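Local atomic coordinates of eukaryotic translation initiation factor 4 gamma 2 (Homo sapiens, PDB entry 4IUL), a protein that belongs to the eIF4G family of translation initiation factors and, through its HEAT-repeat MIF4G domain, interacts with the helicase eIF4A. Residues E44-G49 and C81-E86; T179-K184 and A224-L229. All coordinates share one frame; numbering follows the deposited sequence.

Interaction 1 (E44-G49 and C81-E86); sequences ELLNVG and CLRLAE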
ATOM      1  N   GLU A  44       6.584  -5.976  21.794  1.00 46.46           N
ATOM      2  CA  GLU A  44       8.039  -6.082  21.795  1.00 47.11           C
ATOM      3  C   GLU A  44       8.632  -5.033  20.851  1.00 45.51           C
ATOM      4  O   GLU A  44       9.595  -4.341  21.193  1.00 46.31           O
ATOM      5  CB  GLU A  44       8.466  -7.480  21.343  1.00 48.91           C
ATOM      6  CG  GLU A  44       9.850  -7.889  21.830  1.00 52.28           C
ATOM      7  CD  GLU A  44      10.326  -9.190  21.204  1.00 54.83           C
ATOM      8  OE1 GLU A  44       9.482 -10.092  20.985  1.00 52.85           O
ATOM      9  OE2 GLU A  44      11.546  -9.310  20.941  1.00 54.74           O
ATOM     10  N   LEU A  45       8.042  -4.912  19.667  1.00 42.77           N
ATOM     11  CA  LEU A  45       8.507  -3.954  18.675  1.00 42.10           C
ATOM     12  C   LEU A  45       8.433  -2.531  19.207  1.00 42.07           C
ATOM     13  O   LEU A  45       9.319  -1.717  18.941  1.00 41.01           O
ATOM     14  CB  LEU A  45       7.685  -4.075  17.389  1.00 40.73           C
ATOM     15  CG  LEU A  45       8.145  -3.202  16.218  1.00 42.42           C
ATOM     16  CD1 LEU A  45       9.649  -3.376  16.009  1.00 43.16           C
ATOM     17  CD2 LEU A  45       7.380  -3.587  14.957  1.00 41.71           C
ATOM     18  N   LEU A  46       7.375  -2.238  19.959  1.00 41.78           N
ATOM     19  CA  LEU A  46       7.188  -0.913  20.543  1.00 43.45           C
ATOM     20  C   LEU A  46       8.219  -0.619  21.630  1.00 44.53           C
ATOM     21  O   LEU A  46       8.598   0.532  21.852  1.00 44.77           O
ATOM     22  CB  LEU A  46       5.785  -0.790  21.147  1.00 43.59           C
ATOM     23  CG  LEU A  46       4.623  -0.499  20.197  1.00 43.73           C
ATOM     24  CD1 LEU A  46       3.295  -0.704  20.912  1.00 44.08           C
ATOM     25  CD2 LEU A  46       4.744   0.930  19.687  1.00 42.56           C
ATOM     26  N   ASN A  47       8.680  -1.669  22.299  1.00 45.31           N
ATOM     27  CA  ASN A  47       9.641  -1.513  23.376  1.00 46.46           C
ATOM     28  C   ASN A  47      11.035  -1.101  22.911  1.00 46.31           C
ATOM     29  O   ASN A  47      11.730  -0.370  23.619  1.00 45.94           O
ATOM     30  CB  ASN A  47       9.722  -2.816  24.184  1.00 49.20           C
ATOM     31  CG  ASN A  47      10.698  -2.725  25.350  1.00 51.68           C
ATOM     32  OD1 ASN A  47      10.559  -1.871  26.227  1.00 52.99           O
ATOM     33  ND2 ASN A  47      11.690  -3.612  25.363  1.00 51.71           N
ATOM     34  N   VAL A  48      11.438  -1.552  21.724  1.00 46.10           N
ATOM     35  CA  VAL A  48      12.775  -1.239  21.213  1.00 45.57           C
ATOM     36  C   VAL A  48      12.860  -0.441  19.899  1.00 44.72           C
ATOM     37  O   VAL A  48      13.926   0.075  19.552  1.00 44.22           O
ATOM     38  CB  VAL A  48      13.594  -2.536  21.032  1.00 46.14           C
ATOM     39  CG1 VAL A  48      13.007  -3.371  19.895  1.00 46.03           C
ATOM     40  CG2 VAL A  48      15.050  -2.200  20.769  1.00 47.45           C
ATOM     41  N   GLY A  49      11.748  -0.312  19.183  1.00 42.97           N
ATOM     42  CA  GLY A  49      11.788   0.399  17.917  1.00 40.77           C
ATOM     43  C   GLY A  49      11.305   1.835  17.833  1.00 39.53           C
ATOM     44  O   GLY A  49      10.938   2.279  16.749  1.00 38.99           O
ATOM     45  N   CYS A  81       1.821  -0.493  11.694  1.00 32.47           N
ATOM     46  CA  CYS A  81       2.200   0.889  11.421  1.00 31.37           C
ATOM     47  C   CYS A  81       1.309   1.864  12.204  1.00 30.67           C
ATOM     48  O   CYS A  81       1.784   2.900  12.687  1.00 29.69           O
ATOM     49  CB  CYS A  81       2.128   1.169   9.915  1.00 29.73           C
ATOM     50  SG  CYS A  81       3.455   0.342   8.946  1.00 29.07           S
ATOM     51  N   LEU A  82       0.028   1.527  12.345  1.00 30.37           N
ATOM     52  CA  LEU A  82      -0.906   2.379  13.084  1.00 30.00           C
ATOM     53  C   LEU A  82      -0.481   2.547  14.543  1.00 30.38           C
ATOM     54  O   LEU A  82      -0.455   3.660  15.061  1.00 27.90           O
ATOM     55  CB  LEU A  82      -2.318   1.800  13.036  1.00 28.52           C
ATOM     56  CG  LEU A  82      -3.371   2.488  13.926  1.00 31.79           C
ATOM     57  CD1 LEU A  82      -3.491   3.979  13.567  1.00 27.84           C
ATOM     58  CD2 LEU A  82      -4.725   1.784  13.745  1.00 29.25           C
ATOM     59  N   ARG A  83      -0.158   1.436  15.200  1.00 31.91           N
ATOM     60  CA  ARG A  83       0.267   1.455  16.599  1.00 34.89           C
ATOM     61  C   ARG A  83       1.510   2.324  16.789  1.00 34.53           C
ATOM     62  O   ARG A  83       1.577   3.141  17.713  1.00 35.25           O
ATOM     63  CB  ARG A  83       0.562   0.029  17.077  1.00 38.32           C
ATOM     64  CG  ARG A  83      -0.557  -0.967  16.793  1.00 44.81           C
ATOM     65  CD  ARG A  83      -1.761  -0.802  17.726  1.00 50.77           C
ATOM     66  NE  ARG A  83      -1.497  -1.369  19.048  1.00 56.79           N
ATOM     67  CZ  ARG A  83      -0.868  -0.730  20.030  1.00 58.39           C
ATOM     68  NH1 ARG A  83      -0.441   0.516  19.850  1.00 58.57           N
ATOM     69  NH2 ARG A  83      -0.638  -1.348  21.184  1.00 58.19           N
ATOM     70  N   LEU A  84       2.496   2.146  15.912  1.00 34.48           N
ATOM     71  CA  LEU A  84       3.733   2.921  15.991  1.00 35.48           C
ATOM     72  C   LEU A  84       3.476   4.407  15.741  1.00 34.84           C
ATOM     73  O   LEU A  84       4.065   5.269  16.397  1.00 33.87           O
ATOM     74  CB  LEU A  84       4.761   2.391  14.980  1.00 35.55           C
ATOM     75  CG  LEU A  84       5.295   0.986  15.290  1.00 36.13           C
ATOM     76  CD1 LEU A  84       6.183   0.486  14.157  1.00 35.04           C
ATOM     77  CD2 LEU A  84       6.074   1.032  16.589  1.00 36.29           C
ATOM     78  N   ALA A  85       2.589   4.704  14.794  1.00 33.03           N
ATOM     79  CA  ALA A  85       2.267   6.089  14.478  1.00 32.96           C
ATOM     80  C   ALA A  85       1.670   6.812  15.675  1.00 33.22           C
ATOM     81  O   ALA A  85       1.925   8.002  15.891  1.00 32.16           O
ATOM     82  CB  ALA A  85       1.293   6.149  13.303  1.00 31.81           C
ATOM     83  N   GLU A  86       0.878   6.090  16.457  1.00 34.54           N
ATOM     84  CA  GLU A  86       0.224   6.687  17.609  1.00 38.48           C
ATOM     85  C   GLU A  86       1.090   6.742  18.858  1.00 39.43           C
ATOM     86  O   GLU A  86       0.991   7.692  19.629  1.00 39.38           O
ATOM     87  CB  GLU A  86      -1.086   5.943  17.924  1.00 40.04           C
ATOM     88  CG  GLU A  86      -2.063   5.877  16.746  1.00 43.47           C
ATOM     89  CD  GLU A  86      -3.423   5.282  17.110  1.00 46.02           C
ATOM     90  OE1 GLU A  86      -3.465   4.238  17.798  1.00 47.25           O
ATOM     91  OE2 GLU A  86      -4.455   5.854  16.693  1.00 46.76           O
TER

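Interaction 2 (T179-K184 and A224-L229); sequences TLLEKK and ARMCSL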
ATOM      1  N   THR A 179      -2.757   3.675 -12.777  1.00 42.49           N
ATOM      2  CA  THR A 179      -1.914   2.667 -13.407  1.00 45.11           C
ATOM      3  C   THR A 179      -2.665   1.360 -13.651  1.00 45.17           C
ATOM      4  O   THR A 179      -2.389   0.653 -14.617  1.00 44.45           O
ATOM      5  CB  THR A 179      -0.648   2.377 -12.567  1.00 46.27           C
ATOM      6  OG1 THR A 179      -1.021   1.808 -11.310  1.00 48.77           O
ATOM      7  CG2 THR A 179       0.128   3.657 -12.319  1.00 47.91           C
ATOM      8  N   LEU A 180      -3.619   1.046 -12.780  1.00 45.54           N
ATOM      9  CA  LEU A 180      -4.393  -0.182 -12.923  1.00 47.48           C
ATOM     10  C   LEU A 180      -5.397  -0.140 -14.075  1.00 49.03           C
ATOM     11  O   LEU A 180      -5.680  -1.172 -14.683  1.00 49.81           O
ATOM     12  CB  LEU A 180      -5.118  -0.517 -11.614  1.00 46.60           C
ATOM     13  CG  LEU A 180      -4.246  -0.903 -10.412  1.00 47.48           C
ATOM     14  CD1 LEU A 180      -5.139  -1.333  -9.251  1.00 46.49           C
ATOM     15  CD2 LEU A 180      -3.301  -2.040 -10.801  1.00 46.32           C
ATOM     16  N   LEU A 181      -5.924   1.045 -14.377  1.00 49.70           N
ATOM     17  CA  LEU A 181      -6.892   1.206 -15.458  1.00 53.52           C
ATOM     18  C   LEU A 181      -6.245   1.533 -16.804  1.00 57.17           C
ATOM     19  O   LEU A 181      -6.890   1.426 -17.852  1.00 57.32           O
ATOM     20  CB  LEU A 181      -7.893   2.313 -15.118  1.00 52.72           C
ATOM     21  CG  LEU A 181      -9.036   2.009 -14.152  1.00 53.11           C
ATOM     22  CD1 LEU A 181      -9.779   3.296 -13.821  1.00 53.51           C
ATOM     23  CD2 LEU A 181      -9.977   0.994 -14.778  1.00 53.21           C
ATOM     24  N   GLU A 182      -4.980   1.940 -16.776  1.00 60.46           N
ATOM     25  CA  GLU A 182      -4.268   2.290 -17.999  1.00 64.15           C
ATOM     26  C   GLU A 182      -4.086   1.083 -18.909  1.00 66.51           C
ATOM     27  O   GLU A 182      -3.773  -0.017 -18.449  1.00 66.45           O
ATOM     28  CB  GLU A 182      -2.902   2.890 -17.669  1.00 65.35           C
ATOM     29  CG  GLU A 182      -2.064   3.226 -18.895  1.00 66.57           C
ATOM     30  CD  GLU A 182      -0.694   3.766 -18.536  1.00 67.96           C
ATOM     31  OE1 GLU A 182       0.097   3.028 -17.907  1.00 67.96           O
ATOM     32  OE2 GLU A 182      -0.410   4.933 -18.879  1.00 69.45           O
ATOM     33  N   LYS A 183      -4.275   1.305 -20.205  1.00 69.36           N
ATOM     34  CA  LYS A 183      -4.142   0.249 -21.200  1.00 72.68           C
ATOM     35  C   LYS A 183      -2.836   0.339 -21.984  1.00 74.11           C
ATOM     36  O   LYS A 183      -2.707   1.139 -22.912  1.00 73.74           O
ATOM     37  CB  LYS A 183      -5.330   0.297 -22.166  1.00 73.45           C
ATOM     38  CG  LYS A 183      -5.221  -0.669 -23.333  1.00 74.71           C
ATOM     39  CD  LYS A 183      -5.100  -2.101 -22.857  1.00 74.53           C
ATOM     40  CE  LYS A 183      -4.974  -3.042 -24.032  1.00 75.36           C
ATOM     41  NZ  LYS A 183      -4.858  -4.445 -23.578  1.00 75.82           N
ATOM     42  N   LYS A 184      -1.872  -0.493 -21.607  1.00 76.33           N
ATOM     43  CA  LYS A 184      -0.578  -0.521 -22.273  1.00 79.14           C
ATOM     44  C   LYS A 184      -0.720  -1.116 -23.671  1.00 80.70           C
ATOM     45  O   LYS A 184      -1.582  -1.963 -23.908  1.00 81.21           O
ATOM     46  CB  LYS A 184       0.402  -1.364 -21.460  1.00 80.21           C
ATOM     47  CG  LYS A 184       0.696  -0.818 -20.073  1.00 82.30           C
ATOM     48  CD  LYS A 184       1.512   0.460 -20.144  1.00 83.25           C
ATOM     49  CE  LYS A 184       1.997   0.875 -18.766  1.00 84.65           C
ATOM     50  NZ  LYS A 184       2.873  -0.160 -18.151  1.00 84.09           N
ATOM     51  N   ALA A 224     -16.536   5.455 -15.719  1.00 42.35           N
ATOM     52  CA  ALA A 224     -17.055   5.404 -17.081  1.00 45.38           C
ATOM     53  C   ALA A 224     -16.207   4.312 -17.728  1.00 46.92           C
ATOM     54  O   ALA A 224     -16.717   3.353 -18.315  1.00 47.72           O
ATOM     55  CB  ALA A 224     -16.834   6.729 -17.787  1.00 43.77           C
ATOM     56  N   ARG A 225     -14.898   4.467 -17.580  1.00 47.69           N
ATOM     57  CA  ARG A 225     -13.929   3.522 -18.107  1.00 48.23           C
ATOM     58  C   ARG A 225     -14.253   2.099 -17.635  1.00 48.50           C
ATOM     59  O   ARG A 225     -14.095   1.142 -18.392  1.00 49.93           O
ATOM     60  CB  ARG A 225     -12.534   3.953 -17.648  1.00 49.53           C
ATOM     61  CG  ARG A 225     -11.423   2.943 -17.833  1.00 52.03           C
ATOM     62  CD  ARG A 225     -11.112   2.669 -19.286  1.00 54.60           C
ATOM     63  NE  ARG A 225      -9.898   1.864 -19.402  1.00 56.17           N
ATOM     64  CZ  ARG A 225      -9.457   1.325 -20.532  1.00 56.23           C
ATOM     65  NH1 ARG A 225     -10.131   1.497 -21.662  1.00 55.74           N
ATOM     66  NH2 ARG A 225      -8.339   0.614 -20.529  1.00 55.45           N
ATOM     67  N   MET A 226     -14.722   1.972 -16.394  1.00 47.20           N
ATOM     68  CA  MET A 226     -15.068   0.674 -15.816  1.00 47.09           C
ATOM     69  C   MET A 226     -16.319   0.054 -16.437  1.00 49.60           C
ATOM     70  O   MET A 226     -16.382  -1.166 -16.624  1.00 49.45           O
ATOM     71  CB  MET A 226     -15.265   0.796 -14.299  1.00 44.63           C
ATOM     72  CG  MET A 226     -13.966   0.883 -13.489  1.00 42.41           C
ATOM     73  SD  MET A 226     -14.182   1.475 -11.786  1.00 36.32           S
ATOM     74  CE  MET A 226     -14.755   0.003 -10.928  1.00 37.72           C
ATOM     75  N   CYS A 227     -17.312   0.888 -16.741  1.00 50.75           N
ATOM     76  CA  CYS A 227     -18.560   0.423 -17.344  1.00 51.05           C
ATOM     77  C   CYS A 227     -18.333  -0.094 -18.756  1.00 53.35           C
ATOM     78  O   CYS A 227     -19.012  -1.019 -19.197  1.00 53.94           O
ATOM     79  CB  CYS A 227     -19.597   1.552 -17.393  1.00 48.57           C
ATOM     80  SG  CYS A 227     -20.429   1.907 -15.831  1.00 45.08           S
ATOM     81  N   SER A 228     -17.377   0.506 -19.462  1.00 55.11           N
ATOM     82  CA  SER A 228     -17.078   0.098 -20.831  1.00 57.32           C
ATOM     83  C   SER A 228     -16.089  -1.063 -20.897  1.00 58.87           C
ATOM     84  O   SER A 228     -15.405  -1.238 -21.905  1.00 58.89           O
ATOM     85  CB  SER A 228     -16.525   1.282 -21.629  1.00 57.63           C
ATOM     86  OG  SER A 228     -15.290   1.724 -21.097  1.00 59.87           O
ATOM     87  N   LEU A 229     -16.017  -1.847 -19.821  1.00 60.22           N
ATOM     88  CA  LEU A 229     -15.118  -2.997 -19.749  1.00 61.30           C
ATOM     89  C   LEU A 229     -15.814  -4.190 -19.100  1.00 63.16           C
ATOM     90  O   LEU A 229     -15.368  -5.332 -19.246  1.00 63.97           O
ATOM     91  CB  LEU A 229     -13.857  -2.667 -18.936  1.00 60.62           C
ATOM     92  CG  LEU A 229     -12.854  -1.615 -19.422  1.00 60.73           C
ATOM     93  CD1 LEU A 229     -11.733  -1.490 -18.401  1.00 59.18           C
ATOM     94  CD2 LEU A 229     -12.291  -2.001 -20.779  1.00 59.91           C
TER

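Interaction 1 (E44-G49 and C81-E86)
Leu46 reaches from helix 38-48 to the side chains of Arg83 and Leu84 on helix 74-87. From CB the side chain extends toward helix 74-87; contact begins at CG, 4.2 Å from Leu84 CD2, and divides at the two methyls. Leu46 CD2 presses on Leu84 CD2 at 3.4 Å, tighter than usual for two carbons, as the two leucines slide past each other in opposite directions. Leu46 CD1 lies obliquely to the guanidinium of Arg83, 4.0 Å from Arg83 NH2. Arg83 comes across Leu46 at about a right angle, its chain folded at chi2 (-75°) and chi3 (-77°), while its NH1 is held in a salt bridge to Asp87, four residues on at the end of the same helix. One residue before Leu46, Leu45 CD2 approaches the other branch of Leu84, CD1, at 4.3 Å. An alanine in place of Leu46 would probably leave Leu84 CD2 and the Arg83 guanidinium without their neighbour across the contact, opening a gap between the helices. The short helical segments run roughly parallel, at 34° with axes 10.7 Å apart. Around the pair, Leu45 packs on Val26 of helix 13-31, and Leu84 on Val59 and Ile63 of helix 53-69 and on Phe108 of helix 107-127.

Interaction 2 (T179-K184 and A224-L229)
Two torsions of Arg225 carry its guanidinium to the end of helix 170-181: chi1 of 167° places CG anti to the backbone N, and a bend at chi2 (67°) turns the rest of the chain toward Leu181. There Leu181 O accepts from Arg225 NH2 at 3.2 Å, the donor nearly in line with the C=O bond and the oxygen 17° out of the guanidinium plane. A weak second bond from Arg225 NE, 3.4 Å from Leu181 O, grips the same oxygen. Leu181 is the last residue of helix 170-181, and the arginine supplies donors to its carbonyl from another helix. In this all-helical HEAT-repeat domain, the contact joins the C-terminal ends of helices 170-181 and 216-227. The Leu181 side chain slides along Arg225 in the opposite sense, CD2 3.9 Å from Arg225 CG, and the same Leu181 CD2 meets Met226 CG at 4.2 Å, the two side chains crossing at about a right angle. Lys183 CB lies 3.4 Å from Arg225 NH2, while the rest of the lysine leads away and NZ hydrogen-bonds to Val187 O. One guanidinium face has Leu229 CD1 above it, offset toward the rim. Leu199 of helix 193-210 packs on Leu181, and Thr246 of helix 237-251 on Met226.

Interactions 1 and 2 lie on opposite sides of the centre of the single chain, their own centres about 39 Å apart and their nearest atoms about 20 Å apart, with no touch between them. They follow in series: 44-49 with 81-86 is complete before 179-184 meets 224-229. Both join helices of the MIF4G domain, one in its N-terminal part and one in its C-terminal part. Their chemistry differs: interaction 1 is apolar packing with an arginine bordering it, while interaction 2 adds an arginine bound to a backbone carbonyl. Helices 107-127 and 141-163 come between them in the chain; helix 107-127 packs on interaction 1, and helix 141-163 packs on Leu180, next to Leu181 in the chain.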